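PbSGBP-B lipoprotein (Prevotella bryantii B14, PDB 6D2Y) probably binds polysaccharides at the cell surface as part of a polysaccharide utilization locus, and holds a magnesium ion. Local coordinates at residues 104-112 against 123-131. Numbering follows the deposited sequence.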
# COMPACT_ATOMS: atom_id res chain seq x y z
N ILE A 104 9.16 -13.70 18.54
CA ILE A 104 9.86 -12.42 18.72
C ILE A 104 10.04 -12.17 20.21
O ILE A 104 9.08 -12.30 20.98
CB ILE A 104 9.07 -11.29 18.06
CG1 ILE A 104 9.34 -11.24 16.56
CG2 ILE A 104 9.40 -9.95 18.71
CD1 ILE A 104 8.14 -10.85 15.73
N PRO A 105 11.24 -11.80 20.67
CA PRO A 105 11.43 -11.54 22.10
C PRO A 105 10.75 -10.24 22.52
O PRO A 105 10.82 -9.23 21.82
CB PRO A 105 12.95 -11.45 22.24
CG PRO A 105 13.43 -11.02 20.88
CD PRO A 105 12.49 -11.68 19.90
N SER A 106 10.10 -10.28 23.69
CA SER A 106 9.43 -9.09 24.21
C SER A 106 10.41 -8.15 24.90
O SER A 106 10.29 -6.93 24.78
CB SER A 106 8.31 -9.49 25.18
OG SER A 106 7.19 -9.98 24.46
N VAL A 107 11.38 -8.69 25.64
CA VAL A 107 12.48 -7.92 26.22
C VAL A 107 13.77 -8.47 25.61
O VAL A 107 14.10 -9.65 25.77
CB VAL A 107 12.49 -7.99 27.75
CG1 VAL A 107 12.33 -9.42 28.23
CG2 VAL A 107 13.78 -7.37 28.30
N VAL A 108 14.47 -7.63 24.85
CA VAL A 108 15.66 -8.04 24.12
C VAL A 108 16.89 -7.59 24.89
O VAL A 108 17.00 -6.42 25.28
CB VAL A 108 15.65 -7.48 22.68
CG1 VAL A 108 15.41 -5.98 22.67
CG2 VAL A 108 16.96 -7.81 21.96
N THR A 109 17.82 -8.51 25.12
CA THR A 109 19.07 -8.20 25.79
C THR A 109 20.28 -8.59 24.97
O THR A 109 21.41 -8.34 25.41
CB THR A 109 19.14 -8.88 27.17
OG1 THR A 109 18.80 -10.27 27.04
CG2 THR A 109 18.17 -8.21 28.14
N ASP A 110 20.09 -9.18 23.79
CA ASP A 110 21.19 -9.62 22.93
C ASP A 110 22.14 -10.54 23.68
O ASP A 110 23.36 -10.37 23.67
CB ASP A 110 21.93 -8.42 22.33
CG ASP A 110 21.12 -7.71 21.26
OD1 ASP A 110 20.14 -8.29 20.75
OD2 ASP A 110 21.48 -6.56 20.92
N LYS A 111 21.56 -11.52 24.36
CA LYS A 111 22.32 -12.53 25.07
C LYS A 111 21.59 -13.86 24.97
O LYS A 111 20.36 -13.91 24.92
CB LYS A 111 22.52 -12.15 26.55
CG LYS A 111 23.39 -10.92 26.76
CD LYS A 111 23.43 -10.46 28.21
CE LYS A 111 24.05 -9.08 28.32
NZ LYS A 111 25.42 -9.03 27.73
N MSE A 112 22.37 -14.94 24.93
CA MSE A 112 21.83 -16.29 25.04
C MSE A 112 22.20 -16.82 26.42
O MSE A 112 23.38 -16.94 26.74
CB MSE A 112 22.38 -17.20 23.93
CG MSE A 112 22.55 -18.67 24.32
SE MSE A 112 23.07 -19.79 22.80
CE MSE A 112 24.97 -19.60 22.93
N PRO A 123 25.57 -15.97 30.83
CA PRO A 123 25.16 -15.27 29.60
C PRO A 123 26.26 -15.19 28.55
O PRO A 123 27.40 -14.85 28.86
CB PRO A 123 24.77 -13.88 30.12
CG PRO A 123 25.70 -13.66 31.27
CD PRO A 123 25.97 -15.02 31.89
N TYR A 124 25.91 -15.50 27.31
CA TYR A 124 26.80 -15.36 26.17
C TYR A 124 26.19 -14.35 25.21
O TYR A 124 25.07 -14.56 24.72
CB TYR A 124 27.03 -16.71 25.48
CG TYR A 124 27.83 -16.65 24.20
CD1 TYR A 124 27.21 -16.65 22.96
CD2 TYR A 124 29.22 -16.60 24.24
CE1 TYR A 124 27.94 -16.59 21.79
CE2 TYR A 124 29.96 -16.54 23.07
CZ TYR A 124 29.32 -16.54 21.85
OH TYR A 124 30.04 -16.49 20.69
N ASP A 125 26.90 -13.25 24.96
CA ASP A 125 26.38 -12.20 24.10
C ASP A 125 26.13 -12.74 22.70
O ASP A 125 27.04 -13.25 22.05
CB ASP A 125 27.36 -11.03 24.05
CG ASP A 125 27.48 -10.31 25.38
OD1 ASP A 125 26.97 -10.84 26.39
OD2 ASP A 125 28.08 -9.22 25.41
N PHE A 126 24.89 -12.62 22.24
CA PHE A 126 24.48 -13.15 20.94
C PHE A 126 23.17 -12.49 20.54
O PHE A 126 22.24 -12.43 21.34
CB PHE A 126 24.33 -14.68 21.00
CG PHE A 126 24.09 -15.32 19.67
CD1 PHE A 126 22.81 -15.68 19.27
CD2 PHE A 126 25.15 -15.58 18.81
CE1 PHE A 126 22.59 -16.28 18.05
CE2 PHE A 126 24.93 -16.18 17.58
CZ PHE A 126 23.65 -16.53 17.20
N GLN A 127 23.11 -12.00 19.30
CA GLN A 127 21.95 -11.26 18.82
C GLN A 127 21.03 -12.17 18.02
O GLN A 127 21.49 -13.01 17.24
CB GLN A 127 22.38 -10.07 17.97
CG GLN A 127 23.50 -9.24 18.57
CD GLN A 127 24.06 -8.23 17.59
OE1 GLN A 127 23.53 -7.14 17.43
NE2 GLN A 127 25.15 -8.60 16.91
N VAL A 128 19.73 -11.99 18.20
CA VAL A 128 18.72 -12.69 17.42
C VAL A 128 18.25 -11.72 16.34
O VAL A 128 17.63 -10.69 16.64
CB VAL A 128 17.55 -13.17 18.29
CG1 VAL A 128 16.41 -13.67 17.42
CG2 VAL A 128 18.02 -14.27 19.24
N THR A 129 18.55 -12.04 15.09
CA THR A 129 18.23 -11.16 13.98
C THR A 129 16.73 -11.18 13.70
O THR A 129 16.16 -12.25 13.47
CB THR A 129 19.03 -11.56 12.74
OG1 THR A 129 20.36 -11.07 12.85
CG2 THR A 129 18.38 -10.99 11.48
N ILE A 130 16.11 -10.01 13.71
CA ILE A 130 14.69 -9.86 13.42
C ILE A 130 14.55 -8.97 12.19
O ILE A 130 15.36 -8.08 11.95
CB ILE A 130 13.93 -9.26 14.63
CG1 ILE A 130 14.18 -10.10 15.88
CG2 ILE A 130 12.43 -9.18 14.34
CD1 ILE A 130 13.43 -11.41 15.91
N SER A 131 13.51 -9.25 11.40
CA SER A 131 13.27 -8.48 10.19
C SER A 131 13.10 -7.00 10.50
O SER A 131 12.53 -6.62 11.52
CB SER A 131 12.04 -9.02 9.46
OG SER A 131 11.80 -8.31 8.26
O HOH W 1 18.56 -10.38 20.21
O HOH W 2 20.21 -14.20 21.83
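Met112 and Tyr124 form a hydrogen-bonded antiparallel pair, Met112 N to Tyr124 O at 2.7 Å and nearly straight (176°), Tyr124 N to Met112 O at 3.0 Å, where strands 111-116 and 121-129 of a beta hairpin meet in the N-terminal beta domain. Phe126, at the break in strand 121-129, adds one more bond, N to Asp110 O at 3.1 Å, from well above the carbonyl plane; beyond it the loop before strand 111-116 swings away and a water bridges Asp110 OD1 and Val128 N. Asp110 OD2 is paired with Lys206, and a carboxylate suits this place, since one oxygen takes the water and the other the lysine ammonium. A second water donates to Phe126 O and, weakly, to Lys111 O.

On one face, Lys111 and Asp125 run side by side. Extended through chi2 and chi3, the lysine bends at its last torsion (chi4 -56°), bringing NZ to Asp125 OD1 at 2.7 Å, above the carboxylate plane, in a salt bridge at the surface, where both charged ends can stay near solvent; its CD lies beside Pro123 CB. On the opposite face Met112, present as selenomethionine, lays CE against Tyr124 CD1 at 3.7 Å, oblique to the ring, and with Phe126 packs on Ile43 of strand 39-45. Farther along, Ile130 reaches across with branched hydrocarbon, its CD1 standing 4.1 Å from both Ile104 CG1 and Pro105 CD.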